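PDB 3BM3: PspGI restriction endonuclease from Pyrococcus sp. GI-H, which binds DNA and, as a probable type II site-specific restriction endonuclease, is expected to cleave it at a defined recognition sequence. Local coordinates for residues V2-N16 with E69-Y83. The protein carries 2 engineered substitutions. Residues are numbered along the deposited sequence; the frame is centred on the assembly and turned at random.
With nucleotides of chain B.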
# COMPACT_ATOMS: atom_id res chain seq x y z
N VAL C 2 -1.71 21.57 -25.34
CA VAL C 2 -1.42 20.15 -25.70
C VAL C 2 -1.94 19.85 -27.11
O VAL C 2 -2.83 20.54 -27.61
CB VAL C 2 -2.08 19.19 -24.71
CG1 VAL C 2 -1.55 19.47 -23.28
CG2 VAL C 2 -3.60 19.32 -24.75
N ARG C 3 -1.40 18.81 -27.75
CA ARG C 3 -1.90 18.44 -29.08
C ARG C 3 -3.32 17.87 -29.05
O ARG C 3 -3.78 17.38 -28.04
CB ARG C 3 -0.95 17.47 -29.78
CG ARG C 3 -0.92 16.07 -29.23
CD ARG C 3 0.06 15.24 -30.05
NE ARG C 3 -0.04 13.81 -29.77
CZ ARG C 3 0.72 13.16 -28.90
NH1 ARG C 3 1.66 13.80 -28.21
NH2 ARG C 3 0.56 11.85 -28.72
N ASN C 4 -4.01 17.96 -30.18
CA ASN C 4 -5.28 17.31 -30.35
C ASN C 4 -5.05 15.84 -30.64
O ASN C 4 -4.52 15.49 -31.69
CB ASN C 4 -6.08 17.95 -31.49
CG ASN C 4 -6.48 19.38 -31.18
OD1 ASN C 4 -6.51 20.22 -32.08
ND2 ASN C 4 -6.80 19.66 -29.91
N LEU C 5 -5.44 14.98 -29.71
CA LEU C 5 -5.23 13.55 -29.87
C LEU C 5 -6.14 12.98 -30.92
O LEU C 5 -7.27 13.41 -31.07
CB LEU C 5 -5.50 12.80 -28.57
CG LEU C 5 -4.60 13.18 -27.40
CD1 LEU C 5 -5.15 12.57 -26.08
CD2 LEU C 5 -3.16 12.78 -27.70
N VAL C 6 -5.64 11.97 -31.62
CA VAL C 6 -6.46 11.10 -32.42
C VAL C 6 -6.84 9.99 -31.48
O VAL C 6 -5.99 9.29 -30.91
CB VAL C 6 -5.73 10.58 -33.65
CG1 VAL C 6 -6.61 9.65 -34.46
CG2 VAL C 6 -5.22 11.75 -34.50
N ILE C 7 -8.13 9.89 -31.24
CA ILE C 7 -8.63 9.01 -30.22
C ILE C 7 -9.31 7.85 -30.89
O ILE C 7 -10.27 8.05 -31.65
CB ILE C 7 -9.57 9.74 -29.26
CG1 ILE C 7 -8.76 10.80 -28.50
CG2 ILE C 7 -10.22 8.74 -28.31
CD1 ILE C 7 -9.55 11.90 -27.91
N ASP C 8 -8.82 6.65 -30.63
CA ASP C 8 -9.42 5.44 -31.15
C ASP C 8 -10.27 4.85 -30.06
O ASP C 8 -9.76 4.26 -29.13
CB ASP C 8 -8.31 4.47 -31.57
CG ASP C 8 -8.85 3.13 -32.04
OD1 ASP C 8 -10.07 2.90 -31.94
OD2 ASP C 8 -8.03 2.32 -32.51
N ILE C 9 -11.58 4.99 -30.18
CA ILE C 9 -12.49 4.55 -29.12
C ILE C 9 -12.63 3.03 -29.03
O ILE C 9 -13.29 2.55 -28.13
CB ILE C 9 -13.89 5.19 -29.22
CG1 ILE C 9 -14.54 4.84 -30.57
CG2 ILE C 9 -13.78 6.71 -28.95
CD1 ILE C 9 -16.05 4.89 -30.52
N THR C 10 -12.01 2.28 -29.94
CA THR C 10 -12.00 0.83 -29.83
C THR C 10 -10.88 0.34 -28.89
O THR C 10 -10.79 -0.85 -28.61
CB THR C 10 -11.84 0.15 -31.20
OG1 THR C 10 -10.52 0.37 -31.70
CG2 THR C 10 -12.89 0.70 -32.21
N LYS C 11 -10.04 1.25 -28.43
CA LYS C 11 -9.01 0.91 -27.41
C LYS C 11 -9.54 1.20 -26.01
O LYS C 11 -10.58 1.83 -25.86
CB LYS C 11 -7.75 1.74 -27.63
CG LYS C 11 -7.06 1.46 -28.92
CD LYS C 11 -5.85 2.34 -29.05
CE LYS C 11 -5.02 1.99 -30.26
NZ LYS C 11 -3.89 2.97 -30.44
N LYS C 12 -8.83 0.71 -25.00
CA LYS C 12 -9.11 1.12 -23.63
C LYS C 12 -8.89 2.63 -23.63
O LYS C 12 -8.01 3.15 -24.32
CB LYS C 12 -8.21 0.43 -22.61
CG LYS C 12 -8.50 -1.05 -22.37
CD LYS C 12 -7.53 -1.64 -21.34
CE LYS C 12 -7.80 -3.12 -21.15
NZ LYS C 12 -6.54 -3.90 -20.93
N PRO C 13 -9.74 3.38 -22.91
CA PRO C 13 -9.64 4.83 -23.01
C PRO C 13 -8.25 5.39 -22.72
O PRO C 13 -7.76 6.24 -23.43
CB PRO C 13 -10.65 5.33 -21.96
CG PRO C 13 -11.11 4.14 -21.20
CD PRO C 13 -10.80 2.93 -22.01
N THR C 14 -7.60 4.86 -21.69
CA THR C 14 -6.34 5.40 -21.28
C THR C 14 -5.23 5.08 -22.26
O THR C 14 -4.14 5.69 -22.21
CB THR C 14 -5.95 4.90 -19.88
OG1 THR C 14 -5.90 3.47 -19.92
CG2 THR C 14 -6.98 5.33 -18.82
N GLN C 15 -5.46 4.11 -23.13
CA GLN C 15 -4.46 3.78 -24.17
C GLN C 15 -4.36 4.86 -25.24
O GLN C 15 -3.43 4.83 -26.06
CB GLN C 15 -4.73 2.44 -24.80
CG GLN C 15 -4.54 1.32 -23.84
CD GLN C 15 -4.96 -0.02 -24.40
OE1 GLN C 15 -5.78 -0.11 -25.32
NE2 GLN C 15 -4.45 -1.07 -23.80
N ASN C 16 -5.32 5.78 -25.23
CA ASN C 16 -5.30 6.98 -26.05
C ASN C 16 -4.57 8.17 -25.45
O ASN C 16 -4.38 9.20 -26.12
CB ASN C 16 -6.72 7.40 -26.36
CG ASN C 16 -7.38 6.48 -27.35
OD1 ASN C 16 -6.99 6.44 -28.50
ND2 ASN C 16 -8.30 5.66 -26.88
N GLU C 69 -5.47 17.50 -19.53
CA GLU C 69 -5.95 17.98 -20.81
C GLU C 69 -6.18 16.83 -21.75
O GLU C 69 -7.18 16.78 -22.45
CB GLU C 69 -4.96 18.96 -21.44
CG GLU C 69 -4.80 20.27 -20.67
CD GLU C 69 -3.75 21.19 -21.29
OE1 GLU C 69 -3.92 21.57 -22.47
OE2 GLU C 69 -2.75 21.56 -20.60
N TYR C 70 -5.25 15.90 -21.77
CA TYR C 70 -5.42 14.70 -22.59
C TYR C 70 -6.57 13.84 -22.08
O TYR C 70 -7.37 13.35 -22.86
CB TYR C 70 -4.16 13.87 -22.62
CG TYR C 70 -3.03 14.47 -23.43
CD1 TYR C 70 -3.28 15.22 -24.58
CD2 TYR C 70 -1.70 14.28 -23.06
CE1 TYR C 70 -2.24 15.76 -25.32
CE2 TYR C 70 -0.67 14.82 -23.80
CZ TYR C 70 -0.94 15.53 -24.93
OH TYR C 70 0.07 16.08 -25.70
N GLU C 71 -6.65 13.70 -20.77
CA GLU C 71 -7.73 12.92 -20.16
C GLU C 71 -9.08 13.50 -20.58
O GLU C 71 -10.01 12.77 -20.87
CB GLU C 71 -7.62 13.00 -18.65
CG GLU C 71 -8.56 12.10 -17.91
CD GLU C 71 -8.48 12.28 -16.43
OE1 GLU C 71 -8.99 13.31 -15.94
OE2 GLU C 71 -7.92 11.42 -15.75
N LYS C 72 -9.17 14.83 -20.61
CA LYS C 72 -10.42 15.51 -20.97
C LYS C 72 -10.77 15.22 -22.42
O LYS C 72 -11.91 14.92 -22.76
CB LYS C 72 -10.25 17.01 -20.77
CG LYS C 72 -11.48 17.81 -21.11
CD LYS C 72 -11.27 19.26 -20.70
CE LYS C 72 -12.43 20.11 -21.14
NZ LYS C 72 -13.70 19.59 -20.57
N GLN C 73 -9.77 15.27 -23.29
CA GLN C 73 -10.02 14.91 -24.68
C GLN C 73 -10.56 13.50 -24.82
O GLN C 73 -11.51 13.23 -25.57
CB GLN C 73 -8.74 15.01 -25.50
CG GLN C 73 -8.27 16.43 -25.69
CD GLN C 73 -7.08 16.49 -26.58
OE1 GLN C 73 -6.99 15.75 -27.57
NE2 GLN C 73 -6.13 17.33 -26.23
N VAL C 74 -9.93 12.57 -24.11
CA VAL C 74 -10.31 11.18 -24.16
C VAL C 74 -11.70 10.99 -23.56
O VAL C 74 -12.55 10.30 -24.12
CB VAL C 74 -9.28 10.31 -23.46
CG1 VAL C 74 -9.78 8.88 -23.34
CG2 VAL C 74 -8.00 10.33 -24.22
N ARG C 75 -11.95 11.66 -22.44
CA ARG C 75 -13.26 11.62 -21.81
C ARG C 75 -14.35 12.04 -22.78
O ARG C 75 -15.37 11.33 -22.98
CB ARG C 75 -13.28 12.55 -20.60
CG ARG C 75 -14.62 12.48 -19.87
CD ARG C 75 -14.65 13.41 -18.68
NE ARG C 75 -13.84 12.87 -17.60
CZ ARG C 75 -12.64 13.30 -17.24
NH1 ARG C 75 -12.06 14.32 -17.86
NH2 ARG C 75 -12.01 12.71 -16.26
N GLU C 76 -14.15 13.18 -23.41
CA GLU C 76 -15.15 13.68 -24.34
C GLU C 76 -15.42 12.69 -25.47
O GLU C 76 -16.57 12.47 -25.87
CB GLU C 76 -14.75 15.07 -24.86
CG GLU C 76 -14.78 16.10 -23.75
CD GLU C 76 -14.37 17.50 -24.19
OE1 GLU C 76 -13.94 17.69 -25.36
OE2 GLU C 76 -14.45 18.41 -23.34
N ALA C 77 -14.37 12.06 -25.99
CA ALA C 77 -14.51 11.12 -27.10
C ALA C 77 -15.30 9.92 -26.66
O ALA C 77 -16.20 9.46 -27.39
CB ALA C 77 -13.13 10.71 -27.64
N TYR C 78 -14.98 9.39 -25.47
CA TYR C 78 -15.66 8.19 -24.96
C TYR C 78 -17.10 8.49 -24.55
O TYR C 78 -17.97 7.66 -24.75
CB TYR C 78 -14.88 7.51 -23.85
CG TYR C 78 -13.79 6.66 -24.44
CD1 TYR C 78 -12.62 7.24 -24.91
CD2 TYR C 78 -13.94 5.28 -24.56
CE1 TYR C 78 -11.62 6.46 -25.48
CE2 TYR C 78 -12.92 4.49 -25.12
CZ TYR C 78 -11.77 5.09 -25.58
OH TYR C 78 -10.76 4.34 -26.14
N LEU C 79 -17.36 9.68 -24.03
CA LEU C 79 -18.74 10.03 -23.68
C LEU C 79 -19.55 10.15 -24.96
O LEU C 79 -20.71 9.70 -25.01
CB LEU C 79 -18.80 11.34 -22.90
CG LEU C 79 -18.15 11.30 -21.51
CD1 LEU C 79 -18.47 12.61 -20.76
CD2 LEU C 79 -18.50 10.08 -20.74
N SER C 80 -18.96 10.73 -26.00
CA SER C 80 -19.66 10.80 -27.30
C SER C 80 -20.02 9.43 -27.85
O SER C 80 -21.05 9.27 -28.54
CB SER C 80 -18.82 11.56 -28.32
OG SER C 80 -18.76 12.94 -27.99
N ALA C 81 -19.16 8.46 -27.58
CA ALA C 81 -19.35 7.05 -27.93
C ALA C 81 -20.29 6.28 -27.01
O ALA C 81 -20.55 5.09 -27.23
CB ALA C 81 -18.01 6.35 -27.96
N GLY C 82 -20.78 6.90 -25.94
CA GLY C 82 -21.70 6.21 -25.03
C GLY C 82 -21.04 5.23 -24.07
O GLY C 82 -21.71 4.40 -23.43
N TYR C 83 -19.73 5.38 -23.87
CA TYR C 83 -18.98 4.51 -22.99
C TYR C 83 -19.39 4.65 -21.51
O TYR C 83 -19.68 5.74 -21.07
CB TYR C 83 -17.51 4.82 -23.15
CG TYR C 83 -16.58 3.82 -22.58
CD1 TYR C 83 -16.08 2.80 -23.36
CD2 TYR C 83 -16.11 3.94 -21.28
CE1 TYR C 83 -15.17 1.91 -22.85
CE2 TYR C 83 -15.24 3.04 -20.76
CZ TYR C 83 -14.76 2.04 -21.55
OH TYR C 83 -13.86 1.13 -21.08
P DT B 11 -2.74 3.78 -18.56
OP1 DT B 11 -2.71 5.24 -18.73
OP2 DT B 11 -3.19 2.91 -19.68
O5' DT B 11 -1.29 3.29 -18.11
C5' DT B 11 -0.60 3.97 -17.07
C4' DT B 11 0.53 3.11 -16.57
O4' DT B 11 0.01 1.91 -15.97
C3' DT B 11 1.46 2.60 -17.66
O3' DT B 11 2.44 3.61 -17.95
C2' DT B 11 2.04 1.33 -17.06
C1' DT B 11 1.08 0.99 -15.91
N1 DT B 11 0.51 -0.37 -15.92
C2 DT B 11 0.87 -1.20 -14.89
O2 DT B 11 1.66 -0.87 -14.01
N3 DT B 11 0.28 -2.44 -14.91
C4 DT B 11 -0.61 -2.91 -15.85
O4 DT B 11 -1.07 -4.05 -15.74
C5 DT B 11 -0.92 -1.99 -16.93
C7 DT B 11 -1.86 -2.43 -18.01
C6 DT B 11 -0.35 -0.78 -16.90
P DA B 10 -8.00 -0.25 -16.98
OP1 DA B 10 -8.89 0.58 -17.84
OP2 DA B 10 -7.69 -1.63 -17.37
O5' DA B 10 -6.67 0.58 -16.80
C5' DA B 10 -6.73 1.89 -16.26
C4' DA B 10 -5.34 2.42 -16.01
O4' DA B 10 -4.71 1.70 -14.94
C3' DA B 10 -4.41 2.31 -17.21
O3' DA B 10 -3.62 3.49 -17.27
C2' DA B 10 -3.56 1.09 -16.89
C1' DA B 10 -3.48 1.13 -15.37
N9 DA B 10 -3.39 -0.19 -14.75
C8 DA B 10 -4.13 -1.31 -15.07
N7 DA B 10 -3.86 -2.34 -14.32
C5 DA B 10 -2.88 -1.88 -13.45
C6 DA B 10 -2.20 -2.50 -12.40
N6 DA B 10 -2.42 -3.76 -12.03
N1 DA B 10 -1.27 -1.77 -11.74
C2 DA B 10 -1.07 -0.50 -12.11
N3 DA B 10 -1.67 0.20 -13.08
C4 DA B 10 -2.57 -0.56 -13.72
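Tyr78 OH donates to Lys11 O at 2.5 Å, from above the carbonyl plane. The turn it meets is framed by the backbone oxygen of Asp8, gripped from opposite faces of its carbonyl plane by Lys11 N, closing a type I beta turn, and by Asn16 ND2. The Asn16 amide also takes Asp8 N on its OD1 (2.8 Å), so two bonds fix its rotation. The Tyr78 ring is sandwiched by two CH-pi contacts: Pro13 CB stands 3.8 Å from the ring centroid, 10° off the normal, and Ile9 CG2 covers the opposite face at 4.2 Å. Replacing Tyr78 by an alanine would probably leave Lys11 O without this donor and open a gap between Pro13 and Ile9. The segment 2-16 lies as an N-terminal arm along the end of helix 52-80, which Gly82 closes in a Schellman motif. The Gln73 chain runs extended beyond CG (chi2 -176°), bringing its amide to the arm's backbone. There NE2 donates to Arg3 O (3.0 Å) and OE1 accepts from Leu5 N in its carbonyl plane (2.8 Å), both bonds nearly straight. Leu5 CD1 packs on Tyr70 CD1 (3.6 Å), whose hydroxyl bonds Glu26. Beyond Pro13, Thr14 OG1 donates to OP2 of DT11 of chain B (2.8 Å).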